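Local coordinates for mannan endo-1,4-beta-mannosidase (PDB 2C0H), which hydrolyses internal beta-1,4-mannosidic linkages in the backbones of mannans, galactomannans and glucomannans, and does not cleave mannobiose or mannotriose, at residues 50-59 with 330-341. The protein carries 3 engineered substitutions. Sequence-based numbering, arbitrary orientation.
Unlike the reference sequence in segment 50-59: M54 (reference Ile). Unlike the reference sequence in segment 330-341: M337 (reference Ile).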
ATOM      1  N   THR A  50       1.732   7.750 -18.274  1.00 14.52           N
ATOM      2  CA  THR A  50       2.510   7.013 -17.268  1.00 14.49           C
ATOM      3  C   THR A  50       2.446   5.511 -17.560  1.00 14.19           C
ATOM      4  O   THR A  50       3.466   4.822 -17.486  1.00 13.60           O
ATOM      5  CB  THR A  50       2.021   7.313 -15.823  1.00 14.45           C
ATOM      6  OG1 THR A  50       2.232   8.697 -15.513  1.00 15.13           O
ATOM      7  CG2 THR A  50       2.751   6.479 -14.807  1.00 14.64           C
ATOM      8  N   LEU A  51       1.253   5.014 -17.866  1.00 13.64           N
ATOM      9  CA  LEU A  51       1.080   3.605 -18.236  1.00 14.44           C
ATOM     10  C   LEU A  51       1.890   3.222 -19.479  1.00 14.73           C
ATOM     11  O   LEU A  51       2.489   2.154 -19.517  1.00 15.58           O
ATOM     12  CB  LEU A  51      -0.388   3.280 -18.485  1.00 14.76           C
ATOM     13  CG  LEU A  51      -1.349   3.347 -17.305  1.00 13.77           C
ATOM     14  CD1 LEU A  51      -2.770   3.206 -17.835  1.00 15.30           C
ATOM     15  CD2 LEU A  51      -1.035   2.272 -16.267  1.00 15.84           C
ATOM     16  N   SER A  52       1.883   4.091 -20.487  1.00 15.64           N
ATOM     17  CA  SER A  52       2.617   3.846 -21.731  1.00 16.36           C
ATOM     18  C   SER A  52       4.114   3.749 -21.461  1.00 16.80           C
ATOM     19  O   SER A  52       4.773   2.803 -21.932  1.00 17.28           O
ATOM     20  CB  SER A  52       2.347   4.957 -22.751  1.00 17.06           C
ATOM     21  OG  SER A  52       3.072   4.719 -23.951  1.00 20.87           O
ATOM     22  N   ASP A  53       4.641   4.732 -20.727  1.00 16.75           N
ATOM     23  CA  ASP A  53       6.060   4.772 -20.317  1.00 17.14           C
ATOM     24  C   ASP A  53       6.448   3.481 -19.602  1.00 16.93           C
ATOM     25  O   ASP A  53       7.476   2.870 -19.893  1.00 17.05           O
ATOM     26  CB  ASP A  53       6.338   5.941 -19.360  1.00 17.94           C
ATOM     27  CG  ASP A  53       6.344   7.308 -20.035  1.00 19.92           C
ATOM     28  OD1 ASP A  53       6.212   7.390 -21.274  1.00 24.18           O
ATOM     29  OD2 ASP A  53       6.479   8.321 -19.290  1.00 21.57           O
ATOM     30  N   MET A  54       5.622   3.073 -18.647  1.00 16.57           N
ATOM     31  CA  MET A  54       5.933   1.906 -17.842  1.00 17.41           C
ATOM     32  C   MET A  54       5.917   0.621 -18.640  1.00 17.08           C
ATOM     33  O   MET A  54       6.840  -0.175 -18.511  1.00 16.25           O
ATOM     34  CB  MET A  54       5.011   1.816 -16.637  1.00 17.19           C
ATOM     35  CG  MET A  54       5.346   2.861 -15.607  1.00 17.94           C
ATOM     36  SD  MET A  54       4.267   2.766 -14.190  1.00 22.40           S
ATOM     37  CE  MET A  54       4.457   1.022 -13.780  1.00 20.91           C
ATOM     38  N   GLN A  55       4.906   0.422 -19.479  1.00 17.48           N
ATOM     39  CA  GLN A  55       4.844  -0.776 -20.315  1.00 17.79           C
ATOM     40  C   GLN A  55       6.086  -0.902 -21.178  1.00 17.46           C
ATOM     41  O   GLN A  55       6.675  -1.979 -21.270  1.00 16.90           O
ATOM     42  CB  GLN A  55       3.598  -0.813 -21.209  1.00 17.69           C
ATOM     43  CG  GLN A  55       3.552  -2.093 -22.060  1.00 18.79           C
ATOM     44  CD  GLN A  55       2.281  -2.280 -22.849  1.00 19.08           C
ATOM     45  OE1 GLN A  55       1.683  -1.329 -23.340  1.00 21.64           O
ATOM     46  NE2 GLN A  55       1.880  -3.537 -23.010  1.00 23.84           N
ATOM     47  N   SER A  56       6.496   0.199 -21.788  1.00 17.68           N
ATOM     48  CA  SER A  56       7.667   0.137 -22.650  1.00 18.14           C
ATOM     49  C   SER A  56       8.981  -0.141 -21.879  1.00 17.90           C
ATOM     50  O   SER A  56       9.937  -0.642 -22.483  1.00 19.43           O
ATOM     51  CB  SER A  56       7.766   1.397 -23.508  1.00 18.72           C
ATOM     52  OG  SER A  56       8.047   2.537 -22.738  1.00 22.28           O
ATOM     53  N   HIS A  57       9.041   0.179 -20.579  1.00 16.90           N
ATOM     54  CA  HIS A  57      10.228  -0.101 -19.739  1.00 16.34           C
ATOM     55  C   HIS A  57      10.101  -1.327 -18.830  1.00 15.69           C
ATOM     56  O   HIS A  57      10.895  -1.520 -17.924  1.00 16.84           O
ATOM     57  CB  HIS A  57      10.574   1.121 -18.903  1.00 16.23           C
ATOM     58  CG  HIS A  57      11.093   2.254 -19.719  1.00 16.98           C
ATOM     59  ND1 HIS A  57      10.266   3.098 -20.421  1.00 17.63           N
ATOM     60  CD2 HIS A  57      12.360   2.669 -19.963  1.00 19.07           C
ATOM     61  CE1 HIS A  57      11.001   3.987 -21.071  1.00 19.21           C
ATOM     62  NE2 HIS A  57      12.272   3.747 -20.809  1.00 18.42           N
ATOM     63  N   GLY A  58       9.086  -2.140 -19.057  1.00 15.36           N
ATOM     64  CA  GLY A  58       8.955  -3.397 -18.337  1.00 15.75           C
ATOM     65  C   GLY A  58       8.317  -3.378 -16.956  1.00 15.82           C
ATOM     66  O   GLY A  58       8.395  -4.378 -16.256  1.00 16.89           O
ATOM     67  N   GLY A  59       7.694  -2.271 -16.572  1.00 15.29           N
ATOM     68  CA  GLY A  59       6.939  -2.196 -15.311  1.00 14.31           C
ATOM     69  C   GLY A  59       5.608  -2.888 -15.486  1.00 14.00           C
ATOM     70  O   GLY A  59       5.042  -2.905 -16.591  1.00 15.12           O
ATOM     71  N   TRP A 330      12.084  10.754 -12.848  1.00 15.35           N
ATOM     72  CA  TRP A 330      11.305   9.677 -13.479  1.00 15.44           C
ATOM     73  C   TRP A 330      12.198   8.780 -14.341  1.00 16.01           C
ATOM     74  O   TRP A 330      12.047   7.556 -14.349  1.00 16.04           O
ATOM     75  CB  TRP A 330      10.133  10.271 -14.275  1.00 15.74           C
ATOM     76  CG  TRP A 330       9.153   9.327 -14.944  1.00 14.59           C
ATOM     77  CD1 TRP A 330       8.741   9.386 -16.232  1.00 14.78           C
ATOM     78  CD2 TRP A 330       8.432   8.215 -14.350  1.00 14.24           C
ATOM     79  NE1 TRP A 330       7.827   8.386 -16.506  1.00 16.27           N
ATOM     80  CE2 TRP A 330       7.609   7.669 -15.361  1.00 13.50           C
ATOM     81  CE3 TRP A 330       8.403   7.645 -13.084  1.00 14.03           C
ATOM     82  CZ2 TRP A 330       6.784   6.561 -15.143  1.00 14.44           C
ATOM     83  CZ3 TRP A 330       7.562   6.530 -12.866  1.00 14.80           C
ATOM     84  CH2 TRP A 330       6.773   6.025 -13.885  1.00 14.08           C
ATOM     85  N   ASN A 331      13.144   9.363 -15.075  1.00 15.90           N
ATOM     86  CA  ASN A 331      14.060   8.527 -15.847  1.00 16.52           C
ATOM     87  C   ASN A 331      14.864   7.522 -15.008  1.00 15.89           C
ATOM     88  O   ASN A 331      15.081   6.406 -15.481  1.00 15.49           O
ATOM     89  CB  ASN A 331      15.026   9.382 -16.671  1.00 17.60           C
ATOM     90  CG  ASN A 331      14.359  10.081 -17.830  1.00 20.21           C
ATOM     91  OD1 ASN A 331      13.302   9.667 -18.325  1.00 23.67           O
ATOM     92  ND2 ASN A 331      14.996  11.155 -18.301  1.00 24.41           N
ATOM     93  N   ASN A 332      15.305   7.905 -13.798  1.00 15.26           N
ATOM     94  CA  ASN A 332      16.029   6.994 -12.892  1.00 15.23           C
ATOM     95  C   ASN A 332      15.143   5.801 -12.542  1.00 15.00           C
ATOM     96  O   ASN A 332      15.600   4.664 -12.447  1.00 15.28           O
ATOM     97  CB  ASN A 332      16.431   7.681 -11.588  1.00 16.40           C
ATOM     98  CG  ASN A 332      17.699   8.513 -11.708  1.00 18.32           C
ATOM     99  OD1 ASN A 332      18.417   8.452 -12.716  1.00 22.17           O
ATOM    100  ND2 ASN A 332      17.994   9.266 -10.661  1.00 20.52           N
ATOM    101  N   GLN A 333      13.867   6.082 -12.315  1.00 13.91           N
ATOM    102  CA  GLN A 333      12.925   5.034 -11.947  1.00 13.53           C
ATOM    103  C   GLN A 333      12.681   4.059 -13.080  1.00 13.21           C
ATOM    104  O   GLN A 333      12.680   2.825 -12.874  1.00 13.69           O
ATOM    105  CB  GLN A 333      11.609   5.666 -11.476  1.00 12.46           C
ATOM    106  CG  GLN A 333      11.724   6.502 -10.195  1.00 13.08           C
ATOM    107  CD  GLN A 333      10.464   7.287  -9.908  1.00 14.19           C
ATOM    108  OE1 GLN A 333       9.421   6.707  -9.583  1.00 14.59           O
ATOM    109  NE2 GLN A 333      10.541   8.611 -10.011  1.00 13.55           N
ATOM    110  N   LEU A 334      12.465   4.590 -14.285  1.00 12.68           N
ATOM    111  CA  LEU A 334      12.274   3.779 -15.488  1.00 13.25           C
ATOM    112  C   LEU A 334      13.522   2.938 -15.812  1.00 13.22           C
ATOM    113  O   LEU A 334      13.415   1.795 -16.213  1.00 13.70           O
ATOM    114  CB  LEU A 334      11.909   4.667 -16.677  1.00 13.50           C
ATOM    115  CG  LEU A 334      10.550   5.373 -16.631  1.00 13.74           C
ATOM    116  CD1 LEU A 334      10.390   6.319 -17.820  1.00 15.66           C
ATOM    117  CD2 LEU A 334       9.408   4.374 -16.580  1.00 15.39           C
ATOM    118  N   ARG A 335      14.711   3.500 -15.619  1.00 14.76           N
ATOM    119  CA  ARG A 335      15.944   2.742 -15.850  1.00 15.18           C
ATOM    120  C   ARG A 335      16.042   1.561 -14.866  1.00 15.25           C
ATOM    121  O   ARG A 335      16.489   0.480 -15.222  1.00 15.85           O
ATOM    122  CB  ARG A 335      17.161   3.670 -15.713  1.00 15.78           C
ATOM    123  CG  ARG A 335      18.404   3.243 -16.480  1.00 16.75           C
ATOM    124  CD  ARG A 335      19.542   4.222 -16.216  1.00 16.87           C
ATOM    125  NE  ARG A 335      19.985   4.109 -14.829  1.00 18.06           N
ATOM    126  CZ  ARG A 335      19.849   5.034 -13.881  1.00 19.10           C
ATOM    127  NH1 ARG A 335      19.386   6.244 -14.158  1.00 20.39           N
ATOM    128  NH2 ARG A 335      20.265   4.764 -12.649  1.00 20.16           N
ATOM    129  N   GLY A 336      15.598   1.760 -13.629  1.00 14.85           N
ATOM    130  CA  GLY A 336      15.563   0.683 -12.649  1.00 15.65           C
ATOM    131  C   GLY A 336      14.623  -0.425 -13.068  1.00 15.39           C
ATOM    132  O   GLY A 336      15.004  -1.600 -13.045  1.00 15.58           O
ATOM    133  N   MET A 337      13.389  -0.072 -13.441  1.00 16.18           N
ATOM    134  CA  MET A 337      12.387  -1.051 -13.911  1.00 16.54           C
ATOM    135  C   MET A 337      12.902  -1.854 -15.090  1.00 16.40           C
ATOM    136  O   MET A 337      12.733  -3.061 -15.167  1.00 15.75           O
ATOM    137  CB  MET A 337      11.106  -0.366 -14.388  1.00 18.02           C
ATOM    138  CG  MET A 337      10.222   0.153 -13.351  1.00 20.18           C
ATOM    139  SD  MET A 337       8.874   1.030 -14.178  1.00 18.75           S
ATOM    140  CE  MET A 337       8.871   2.456 -13.095  1.00 20.55           C
ATOM    141  N   GLN A 338      13.516  -1.154 -16.030  1.00 15.73           N
ATOM    142  CA  GLN A 338      14.014  -1.755 -17.254  1.00 16.54           C
ATOM    143  C   GLN A 338      15.035  -2.863 -16.994  1.00 16.00           C
ATOM    144  O   GLN A 338      15.142  -3.817 -17.794  1.00 16.20           O
ATOM    145  CB  GLN A 338      14.626  -0.634 -18.087  1.00 16.99           C
ATOM    146  CG  GLN A 338      14.957  -0.972 -19.498  1.00 19.33           C
ATOM    147  CD  GLN A 338      15.520   0.242 -20.204  1.00 19.82           C
ATOM    148  OE1 GLN A 338      15.056   0.622 -21.281  1.00 24.90           O
ATOM    149  NE2 GLN A 338      16.499   0.883 -19.575  1.00 25.01           N
ATOM    150  N   HIS A 339      15.775  -2.739 -15.891  1.00 15.41           N
ATOM    151  CA  HIS A 339      16.789  -3.730 -15.502  1.00 15.66           C
ATOM    152  C   HIS A 339      16.171  -5.101 -15.281  1.00 15.71           C
ATOM    153  O   HIS A 339      16.793  -6.116 -15.555  1.00 16.36           O
ATOM    154  CB  HIS A 339      17.564  -3.301 -14.244  1.00 16.18           C
ATOM    155  CG  HIS A 339      18.716  -4.198 -13.929  1.00 15.96           C
ATOM    156  ND1 HIS A 339      19.801  -4.328 -14.769  1.00 16.83           N
ATOM    157  CD2 HIS A 339      18.938  -5.042 -12.893  1.00 16.85           C
ATOM    158  CE1 HIS A 339      20.648  -5.201 -14.257  1.00 17.92           C
ATOM    159  NE2 HIS A 339      20.151  -5.649 -13.118  1.00 18.82           N
ATOM    160  N   LEU A 340      14.929  -5.143 -14.818  1.00 15.57           N
ATOM    161  CA  LEU A 340      14.271  -6.427 -14.580  1.00 16.39           C
ATOM    162  C   LEU A 340      13.405  -6.936 -15.737  1.00 17.33           C
ATOM    163  O   LEU A 340      12.867  -8.050 -15.651  1.00 17.51           O
ATOM    164  CB  LEU A 340      13.391  -6.329 -13.322  1.00 15.87           C
ATOM    165  CG  LEU A 340      14.071  -5.960 -12.006  1.00 15.14           C
ATOM    166  CD1 LEU A 340      13.044  -6.065 -10.876  1.00 15.74           C
ATOM    167  CD2 LEU A 340      15.275  -6.827 -11.703  1.00 14.78           C
ATOM    168  N   LYS A 341      13.268  -6.152 -16.808  1.00 19.37           N
ATOM    169  CA  LYS A 341      12.256  -6.412 -17.844  1.00 20.39           C
ATOM    170  C   LYS A 341      12.223  -7.871 -18.323  1.00 21.39           C
ATOM    171  O   LYS A 341      11.151  -8.487 -18.354  1.00 23.04           O
ATOM    172  CB  LYS A 341      12.418  -5.455 -19.040  1.00 20.43           C
ATOM    173  CG  LYS A 341      11.364  -5.653 -20.110  1.00 21.90           C
ATOM    174  CD  LYS A 341      11.691  -4.894 -21.391  1.00 23.17           C
ATOM    175  CE  LYS A 341      11.397  -3.440 -21.303  1.00 25.94           C
ATOM    176  NZ  LYS A 341      11.514  -2.825 -22.659  1.00 26.90           N
TER
HETATM  177  O   HOH W   1      10.523  -4.302 -14.351  1.00 18.23           O
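With CG of W330 anti to its own backbone N (chi1 -177°), the indole reaches from helix 330-339 to D53, whose carboxylate swings beside its backbone N (chi1 -73°) to meet it. NE1 of W330 donates to OD2 of D53 at 3.1 Å, nearly straight and within the ring plane, striking the oxygen on its anti side. The edge of the same indole meets M54, where the reference sequence has isoleucine: CG lies 3.9 Å from W330 CH2, and the sulfur forms a Met-aromatic contact. Replacing W330 by alanine removes the indole and is likely to leave OD2 of D53 without this donor and open a gap beside M54. Further along, L334 lays CB over one face of the H57 imidazole, a CH-pi contact 4.0 Å from the centroid. ND1 of that ring donates to D53 O at 2.8 Å, which helps fix its rotation; S56 OG and H57 N also grip this carbonyl. A Schellman motif with G58, at positive phi, as C-prime residue ends helix 40-56. K341, bent at chi3, donates from NZ to S56 O at 2.7 Å, while one water bridges G58 O and M337 O. Segments 50-56 and 330-339 run at 39° to each other where the first and last beta-alpha units of the (beta/alpha)8 barrel meet, with W330 and M337 resting on strand 17-25 and M337 also touching helix 305-314.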